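Side-chain contacts in separin (Saccharomyces cerevisiae, PDB 5U1T), which cleaves the cohesin subunit MCD1/SCC1 as a caspase-like cysteine protease at the onset of anaphase and is held inactive by securin for most of the cell cycle: residues I516-W521 and M527-L532; G534-D539 and L565-M570. All blocks are in the same frame, centred on the assembly; numbering follows the deposited sequence.

Contact 1 (I516-W521 and M527-L532); sequences IPSENW and MIFCSL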
ATOM      1  N   ILE A 516     -25.026  19.342  -9.527  1.00 59.42           N
ATOM      2  CA  ILE A 516     -24.777  20.715  -9.156  1.00 61.43           C
ATOM      3  C   ILE A 516     -24.530  21.552 -10.409  1.00 60.63           C
ATOM      4  O   ILE A 516     -23.782  21.139 -11.283  1.00 58.87           O
ATOM      5  CB  ILE A 516     -23.596  20.790  -8.198  1.00 55.32           C
ATOM      6  CG1 ILE A 516     -23.991  20.123  -6.887  1.00 56.21           C
ATOM      7  CG2 ILE A 516     -23.197  22.220  -7.963  1.00 53.69           C
ATOM      8  CD1 ILE A 516     -22.888  19.339  -6.281  1.00 62.02           C
ATOM      9  N   PRO A 517     -25.197  22.719 -10.521  1.00 66.06           N
ATOM     10  CA  PRO A 517     -24.980  23.592 -11.685  1.00 61.31           C
ATOM     11  C   PRO A 517     -23.687  24.405 -11.582  1.00 62.25           C
ATOM     12  O   PRO A 517     -23.731  25.636 -11.582  1.00 64.67           O
ATOM     13  CB  PRO A 517     -26.206  24.506 -11.665  1.00 59.29           C
ATOM     14  CG  PRO A 517     -26.611  24.553 -10.240  1.00 55.61           C
ATOM     15  CD  PRO A 517     -26.284  23.210  -9.654  1.00 60.50           C
ATOM     16  N   SER A 518     -22.546  23.727 -11.507  1.00 65.29           N
ATOM     17  CA  SER A 518     -21.284  24.410 -11.250  1.00 57.75           C
ATOM     18  C   SER A 518     -20.872  25.299 -12.413  1.00 58.07           C
ATOM     19  O   SER A 518     -20.130  26.259 -12.223  1.00 61.17           O
ATOM     20  CB  SER A 518     -20.174  23.397 -10.941  1.00 55.98           C
ATOM     21  OG  SER A 518     -19.980  22.493 -12.016  1.00 57.35           O
ATOM     22  N   GLU A 519     -21.361  25.002 -13.612  1.00 58.56           N
ATOM     23  CA  GLU A 519     -20.919  25.747 -14.791  1.00 63.63           C
ATOM     24  C   GLU A 519     -21.418  27.191 -14.769  1.00 64.73           C
ATOM     25  O   GLU A 519     -20.990  28.010 -15.572  1.00 68.49           O
ATOM     26  CB  GLU A 519     -21.355  25.051 -16.080  1.00 58.08           C
ATOM     27  CG  GLU A 519     -22.832  25.101 -16.372  1.00 70.23           C
ATOM     28  CD  GLU A 519     -23.664  24.185 -15.479  1.00 71.88           C
ATOM     29  OE1 GLU A 519     -23.067  23.410 -14.693  1.00 73.40           O
ATOM     30  OE2 GLU A 519     -24.918  24.244 -15.564  1.00 72.77           O
ATOM     31  N   ASN A 520     -22.314  27.500 -13.836  1.00 70.33           N
ATOM     32  CA  ASN A 520     -22.697  28.882 -13.541  1.00 64.49           C
ATOM     33  C   ASN A 520     -21.543  29.727 -12.987  1.00 66.32           C
ATOM     34  O   ASN A 520     -21.644  30.964 -12.933  1.00 72.47           O
ATOM     35  CB  ASN A 520     -23.840  28.917 -12.521  1.00 66.26           C
ATOM     36  CG  ASN A 520     -25.179  28.548 -13.122  1.00 67.94           C
ATOM     37  OD1 ASN A 520     -25.313  28.444 -14.342  1.00 72.32           O
ATOM     38  ND2 ASN A 520     -26.186  28.356 -12.266  1.00 67.26           N
ATOM     39  N   TRP A 521     -20.465  29.072 -12.549  1.00 62.26           N
ATOM     40  CA  TRP A 521     -19.451  29.749 -11.734  1.00 56.63           C
ATOM     41  C   TRP A 521     -18.220  30.139 -12.535  1.00 56.98           C
ATOM     42  O   TRP A 521     -17.934  29.545 -13.588  1.00 60.45           O
ATOM     43  CB  TRP A 521     -19.046  28.862 -10.554  1.00 55.86           C
ATOM     44  CG  TRP A 521     -20.225  28.436  -9.719  1.00 59.98           C
ATOM     45  CD1 TRP A 521     -21.415  29.090  -9.595  1.00 56.71           C
ATOM     46  CD2 TRP A 521     -20.335  27.253  -8.909  1.00 58.42           C
ATOM     47  NE1 TRP A 521     -22.248  28.404  -8.750  1.00 51.77           N
ATOM     48  CE2 TRP A 521     -21.617  27.271  -8.317  1.00 58.34           C
ATOM     49  CE3 TRP A 521     -19.476  26.193  -8.618  1.00 47.80           C
ATOM     50  CZ2 TRP A 521     -22.060  26.260  -7.460  1.00 58.15           C
ATOM     51  CZ3 TRP A 521     -19.912  25.206  -7.760  1.00 52.24           C
ATOM     52  CH2 TRP A 521     -21.188  25.237  -7.195  1.00 52.02           C
ATOM     53  N   MET A 527     -12.951  25.152 -10.504  1.00 58.85           N
ATOM     54  CA  MET A 527     -11.720  24.385 -10.283  1.00 54.85           C
ATOM     55  C   MET A 527     -11.626  23.887  -8.862  1.00 53.06           C
ATOM     56  O   MET A 527     -11.267  22.750  -8.639  1.00 52.27           O
ATOM     57  CB  MET A 527     -10.484  25.209 -10.625  1.00 50.18           C
ATOM     58  CG  MET A 527     -10.253  25.298 -12.109  1.00 52.58           C
ATOM     59  SD  MET A 527      -8.893  26.354 -12.612  1.00 61.20           S
ATOM     60  CE  MET A 527      -7.464  25.423 -12.122  1.00 61.89           C
ATOM     61  N   ILE A 528     -11.955  24.731  -7.894  1.00 52.60           N
ATOM     62  CA  ILE A 528     -11.981  24.264  -6.523  1.00 51.52           C
ATOM     63  C   ILE A 528     -13.036  23.159  -6.416  1.00 55.99           C
ATOM     64  O   ILE A 528     -12.787  22.129  -5.797  1.00 56.59           O
ATOM     65  CB  ILE A 528     -12.261  25.399  -5.522  1.00 46.82           C
ATOM     66  CG1 ILE A 528     -11.072  26.362  -5.485  1.00 49.53           C
ATOM     67  CG2 ILE A 528     -12.476  24.834  -4.133  1.00 47.93           C
ATOM     68  CD1 ILE A 528     -11.224  27.536  -4.549  1.00 42.05           C
ATOM     69  N   PHE A 529     -14.187  23.356  -7.061  1.00 52.56           N
ATOM     70  CA  PHE A 529     -15.294  22.392  -7.024  1.00 52.52           C
ATOM     71  C   PHE A 529     -14.909  20.995  -7.534  1.00 52.05           C
ATOM     72  O   PHE A 529     -15.152  19.987  -6.875  1.00 51.89           O
ATOM     73  CB  PHE A 529     -16.463  22.935  -7.836  1.00 48.02           C
ATOM     74  CG  PHE A 529     -17.667  22.071  -7.809  1.00 45.75           C
ATOM     75  CD1 PHE A 529     -18.431  21.964  -6.660  1.00 51.21           C
ATOM     76  CD2 PHE A 529     -18.056  21.371  -8.941  1.00 50.34           C
ATOM     77  CE1 PHE A 529     -19.562  21.156  -6.630  1.00 50.88           C
ATOM     78  CE2 PHE A 529     -19.186  20.568  -8.926  1.00 46.53           C
ATOM     79  CZ  PHE A 529     -19.941  20.461  -7.771  1.00 49.53           C
ATOM     80  N   CYS A 530     -14.326  20.955  -8.724  1.00 51.57           N
ATOM     81  CA  CYS A 530     -13.811  19.727  -9.323  1.00 54.79           C
ATOM     82  C   CYS A 530     -12.801  18.990  -8.441  1.00 55.12           C
ATOM     83  O   CYS A 530     -12.856  17.765  -8.282  1.00 50.04           O
ATOM     84  CB  CYS A 530     -13.156  20.053 -10.661  1.00 53.65           C
ATOM     85  SG  CYS A 530     -14.324  20.565 -11.903  1.00 54.55           S
ATOM     86  N   SER A 531     -11.877  19.758  -7.881  1.00 48.95           N
ATOM     87  CA  SER A 531     -10.839  19.203  -7.038  1.00 50.15           C
ATOM     88  C   SER A 531     -11.439  18.580  -5.806  1.00 57.32           C
ATOM     89  O   SER A 531     -10.951  17.560  -5.329  1.00 63.31           O
ATOM     90  CB  SER A 531      -9.822  20.271  -6.657  1.00 50.00           C
ATOM     91  OG  SER A 531      -9.150  20.714  -7.826  1.00 55.10           O
ATOM     92  N   LEU A 532     -12.497  19.198  -5.293  1.00 58.67           N
ATOM     93  CA  LEU A 532     -13.189  18.697  -4.117  1.00 56.40           C
ATOM     94  C   LEU A 532     -13.953  17.423  -4.470  1.00 58.09           C
ATOM     95  O   LEU A 532     -14.088  16.529  -3.646  1.00 55.93           O
ATOM     96  CB  LEU A 532     -14.148  19.756  -3.545  1.00 56.74           C
ATOM     97  CG  LEU A 532     -13.700  20.719  -2.434  1.00 57.88           C
ATOM     98  CD1 LEU A 532     -13.353  19.972  -1.165  1.00 64.56           C
ATOM     99  CD2 LEU A 532     -12.496  21.499  -2.845  1.00 61.85           C
TER
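S518 and F529 bring the two backbones closest, with their CA atoms 7.6 Å apart, where the short 3-10 segment 518-520 passes beside the helix that carries M527-L532. From the helix it is F529 that does the touching. Its CG stands anti to the backbone N (chi1 -177°), which carries the ring out to the loop, and three loop side chains gather round it. W521 comes over one face: CZ3, on the rim of the indole, reaches F529 CD1 from that side, 3.7 Å away. The six-membered ring of W521 and the F529 ring are turned at 88° with centroids 5.3 Å apart, a T-shaped pair in which tryptophan gives the edge and phenylalanine the face. S518 lies on the same side of the F529 ring as W521, its CB approaching CD2 obliquely at 3.5 Å. I516 works at the far end of the ring, where its CD1 lies near the ring plane, 3.5 Å from F529 CZ, and its CG2 also reaches CZ at 3.7 Å.

This is apolar packing within the helical domain: the loop between helices 501-509 and 523-533 packs on the helix it leads into. P517 is the centre of an inverse gamma turn, and the residues on either side of it, I516 and S518, are among those that reach the ring. The CA of S518 lies above one face of the W521 ring, toward its rim. I516 packs on Y508 of helix 501-509, while S505 of the same helix touches both W521 and F529.

Contact 2 (G534-D539 and L565-M570); sequences GIFDLD and LLNLDM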
ATOM      1  N   GLY A 534     -13.451  15.182  -7.142  1.00 59.68           N
ATOM      2  CA  GLY A 534     -12.793  14.135  -7.892  1.00 56.54           C
ATOM      3  C   GLY A 534     -13.404  13.964  -9.265  1.00 55.01           C
ATOM      4  O   GLY A 534     -13.364  12.881  -9.840  1.00 63.44           O
ATOM      5  N   ILE A 535     -13.984  15.029  -9.798  1.00 57.05           N
ATOM      6  CA  ILE A 535     -14.579  14.988 -11.123  1.00 55.64           C
ATOM      7  C   ILE A 535     -14.074  16.169 -11.918  1.00 55.40           C
ATOM      8  O   ILE A 535     -14.066  17.278 -11.426  1.00 61.52           O
ATOM      9  CB  ILE A 535     -16.112  15.028 -11.063  1.00 59.81           C
ATOM     10  CG1 ILE A 535     -16.645  13.874 -10.205  1.00 64.77           C
ATOM     11  CG2 ILE A 535     -16.704  14.990 -12.469  1.00 58.67           C
ATOM     12  CD1 ILE A 535     -16.363  12.490 -10.781  1.00 63.14           C
ATOM     13  N   PHE A 536     -13.656  15.948 -13.152  1.00 59.64           N
ATOM     14  CA  PHE A 536     -12.991  17.010 -13.888  1.00 58.31           C
ATOM     15  C   PHE A 536     -13.637  17.213 -15.261  1.00 58.87           C
ATOM     16  O   PHE A 536     -13.462  16.411 -16.170  1.00 61.26           O
ATOM     17  CB  PHE A 536     -11.487  16.687 -13.948  1.00 53.86           C
ATOM     18  CG  PHE A 536     -10.885  16.493 -12.567  1.00 54.85           C
ATOM     19  CD1 PHE A 536     -10.888  15.243 -11.956  1.00 54.64           C
ATOM     20  CD2 PHE A 536     -10.415  17.578 -11.836  1.00 54.23           C
ATOM     21  CE1 PHE A 536     -10.411  15.074 -10.671  1.00 49.77           C
ATOM     22  CE2 PHE A 536      -9.920  17.408 -10.543  1.00 47.98           C
ATOM     23  CZ  PHE A 536      -9.926  16.154  -9.967  1.00 51.79           C
ATOM     24  N   ASP A 537     -14.416  18.286 -15.379  1.00 64.88           N
ATOM     25  CA  ASP A 537     -15.238  18.558 -16.567  1.00 68.64           C
ATOM     26  C   ASP A 537     -14.837  19.867 -17.294  1.00 64.29           C
ATOM     27  O   ASP A 537     -15.549  20.341 -18.188  1.00 66.06           O
ATOM     28  CB  ASP A 537     -16.737  18.605 -16.172  1.00 57.76           C
ATOM     29  CG  ASP A 537     -17.092  19.818 -15.289  1.00 67.79           C
ATOM     30  OD1 ASP A 537     -16.205  20.661 -15.025  1.00 65.88           O
ATOM     31  OD2 ASP A 537     -18.272  19.949 -14.858  1.00 73.19           O
ATOM     32  N   LEU A 538     -13.724  20.464 -16.876  1.00 58.97           N
ATOM     33  CA  LEU A 538     -13.261  21.713 -17.474  1.00 60.64           C
ATOM     34  C   LEU A 538     -12.440  21.454 -18.724  1.00 58.76           C
ATOM     35  O   LEU A 538     -11.537  20.644 -18.709  1.00 65.62           O
ATOM     36  CB  LEU A 538     -12.436  22.515 -16.475  1.00 55.73           C
ATOM     37  CG  LEU A 538     -13.136  22.906 -15.174  1.00 65.61           C
ATOM     38  CD1 LEU A 538     -12.337  23.958 -14.421  1.00 59.16           C
ATOM     39  CD2 LEU A 538     -14.546  23.417 -15.459  1.00 68.91           C
ATOM     40  N   ASP A 539     -12.755  22.134 -19.814  1.00 62.20           N
ATOM     41  CA  ASP A 539     -11.947  21.992 -21.008  1.00 65.22           C
ATOM     42  C   ASP A 539     -10.549  22.576 -20.766  1.00 68.47           C
ATOM     43  O   ASP A 539     -10.414  23.684 -20.253  1.00 74.32           O
ATOM     44  CB  ASP A 539     -12.615  22.668 -22.203  1.00 65.16           C
ATOM     45  CG  ASP A 539     -11.823  22.477 -23.483  1.00 68.87           C
ATOM     46  OD1 ASP A 539     -10.872  23.253 -23.700  1.00 72.27           O
ATOM     47  OD2 ASP A 539     -12.118  21.539 -24.261  1.00 67.14           O
ATOM     48  N   LEU A 565      -4.533  20.330 -11.214  1.00 54.50           N
ATOM     49  CA  LEU A 565      -3.733  19.471 -12.085  1.00 55.51           C
ATOM     50  C   LEU A 565      -3.313  18.164 -11.374  1.00 55.66           C
ATOM     51  O   LEU A 565      -3.408  17.078 -11.950  1.00 54.17           O
ATOM     52  CB  LEU A 565      -2.511  20.230 -12.595  1.00 53.16           C
ATOM     53  CG  LEU A 565      -2.839  21.373 -13.549  1.00 52.70           C
ATOM     54  CD1 LEU A 565      -1.591  22.123 -13.907  1.00 47.98           C
ATOM     55  CD2 LEU A 565      -3.499  20.856 -14.781  1.00 51.99           C
ATOM     56  N   LEU A 566      -2.874  18.271 -10.124  1.00 50.76           N
ATOM     57  CA  LEU A 566      -2.614  17.096  -9.324  1.00 50.83           C
ATOM     58  C   LEU A 566      -3.782  16.116  -9.360  1.00 54.44           C
ATOM     59  O   LEU A 566      -3.626  14.944  -9.720  1.00 55.75           O
ATOM     60  CB  LEU A 566      -2.331  17.490  -7.889  1.00 54.17           C
ATOM     61  CG  LEU A 566      -2.102  16.258  -7.028  1.00 55.36           C
ATOM     62  CD1 LEU A 566      -0.696  15.757  -7.276  1.00 53.94           C
ATOM     63  CD2 LEU A 566      -2.358  16.533  -5.553  1.00 50.52           C
ATOM     64  N   ASN A 567      -4.960  16.613  -8.998  1.00 57.34           N
ATOM     65  CA  ASN A 567      -6.137  15.765  -8.897  1.00 51.78           C
ATOM     66  C   ASN A 567      -6.637  15.317 -10.258  1.00 48.98           C
ATOM     67  O   ASN A 567      -7.170  14.223 -10.381  1.00 55.17           O
ATOM     68  CB  ASN A 567      -7.235  16.473  -8.114  1.00 48.41           C
ATOM     69  CG  ASN A 567      -6.989  16.443  -6.621  1.00 52.66           C
ATOM     70  OD1 ASN A 567      -6.292  17.305  -6.077  1.00 49.07           O
ATOM     71  ND2 ASN A 567      -7.556  15.447  -5.944  1.00 50.40           N
ATOM     72  N   LEU A 568      -6.435  16.138 -11.281  1.00 49.69           N
ATOM     73  CA  LEU A 568      -6.722  15.725 -12.658  1.00 54.24           C
ATOM     74  C   LEU A 568      -5.864  14.513 -13.080  1.00 56.55           C
ATOM     75  O   LEU A 568      -6.399  13.488 -13.533  1.00 51.35           O
ATOM     76  CB  LEU A 568      -6.507  16.894 -13.628  1.00 49.26           C
ATOM     77  CG  LEU A 568      -6.631  16.559 -15.124  1.00 56.15           C
ATOM     78  CD1 LEU A 568      -8.038  16.149 -15.503  1.00 52.60           C
ATOM     79  CD2 LEU A 568      -6.194  17.715 -16.000  1.00 58.60           C
ATOM     80  N   ASP A 569      -4.544  14.653 -12.915  1.00 53.64           N
ATOM     81  CA  ASP A 569      -3.582  13.561 -13.107  1.00 53.99           C
ATOM     82  C   ASP A 569      -3.997  12.276 -12.409  1.00 51.88           C
ATOM     83  O   ASP A 569      -4.121  11.239 -13.054  1.00 55.67           O
ATOM     84  CB  ASP A 569      -2.198  13.962 -12.608  1.00 46.69           C
ATOM     85  CG  ASP A 569      -1.383  14.637 -13.671  1.00 54.90           C
ATOM     86  OD1 ASP A 569      -1.862  14.675 -14.821  1.00 60.93           O
ATOM     87  OD2 ASP A 569      -0.269  15.124 -13.370  1.00 55.96           O
ATOM     88  N   MET A 570      -4.202  12.350 -11.097  1.00 47.12           N
ATOM     89  CA  MET A 570      -4.588  11.185 -10.344  1.00 46.84           C
ATOM     90  C   MET A 570      -5.864  10.593 -10.917  1.00 54.64           C
ATOM     91  O   MET A 570      -5.974   9.377 -11.089  1.00 53.73           O
ATOM     92  CB  MET A 570      -4.753  11.531  -8.870  1.00 45.49           C
ATOM     93  CG  MET A 570      -3.440  11.791  -8.173  1.00 46.89           C
ATOM     94  SD  MET A 570      -3.737  12.313  -6.488  1.00 60.37           S
ATOM     95  CE  MET A 570      -2.854  11.128  -5.518  1.00 59.05           C
TER
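F536 lays one face of its ring on the backbone of the helix at L568. The CA of L568 sits 4.0 Å from the ring centroid and only 1° off the ring normal, a CH-pi contact almost directly over the middle of the ring, while L568 N lies above the same ring nearer its rim. N567 fills in at the outer end: its CB approaches F536 CZ obliquely at 3.3 Å, and the backbone O of N567 lies 3.4 Å from F536 CE1. At the root of the phenylalanine, L568 CD1 packs against F536 CB at 3.8 Å, brought there because CG of the leucine stands anti to its own backbone N (chi1 174°).

One shell out, Y564, a turn earlier on helix 557-572, makes an edge-to-face pair with F536, and S571 touches it too. An aromatic side chain of a second protein chain, probably securin, also packs on F536. The loop that presents the ring begins at G534, where the chain leaves helix 523-533 with positive phi, and ends at D539, the N-cap of helix 540-543, whose OD1 accepts from E542 N.

A serine in place of F536 would probably leave the L568 CA and the Y564 ring without their aromatic partner and open a gap between loop and helix. With neither a hydrogen bond nor a charged pair between the two segments, the fit depends on how the F536 ring is oriented over L568 and on dispersion with aliphatic and backbone atoms, not on any directional polar bond.

Followed from the N terminus, contact 1 comes first and closes the short connection from 516-521 into helix 523-533. The chain then runs out of helix 523-533 into the loop 534-539, and contact 2 closes a wider excursion through helix 540-543 before the chain returns on helix 557-572. The two are in series, neither nested nor crossed, with centres about 11 Å apart. Helix 523-533 joins them: where F529 serves contact 1, M527 and C530 meet the loop of contact 2, M527 CG lying 3.4 Å from L538 CD1. Together they join the loop ahead of helix 523-533, that helix and helix 557-572, with helix 501-509 packing alongside through S505 and Y508.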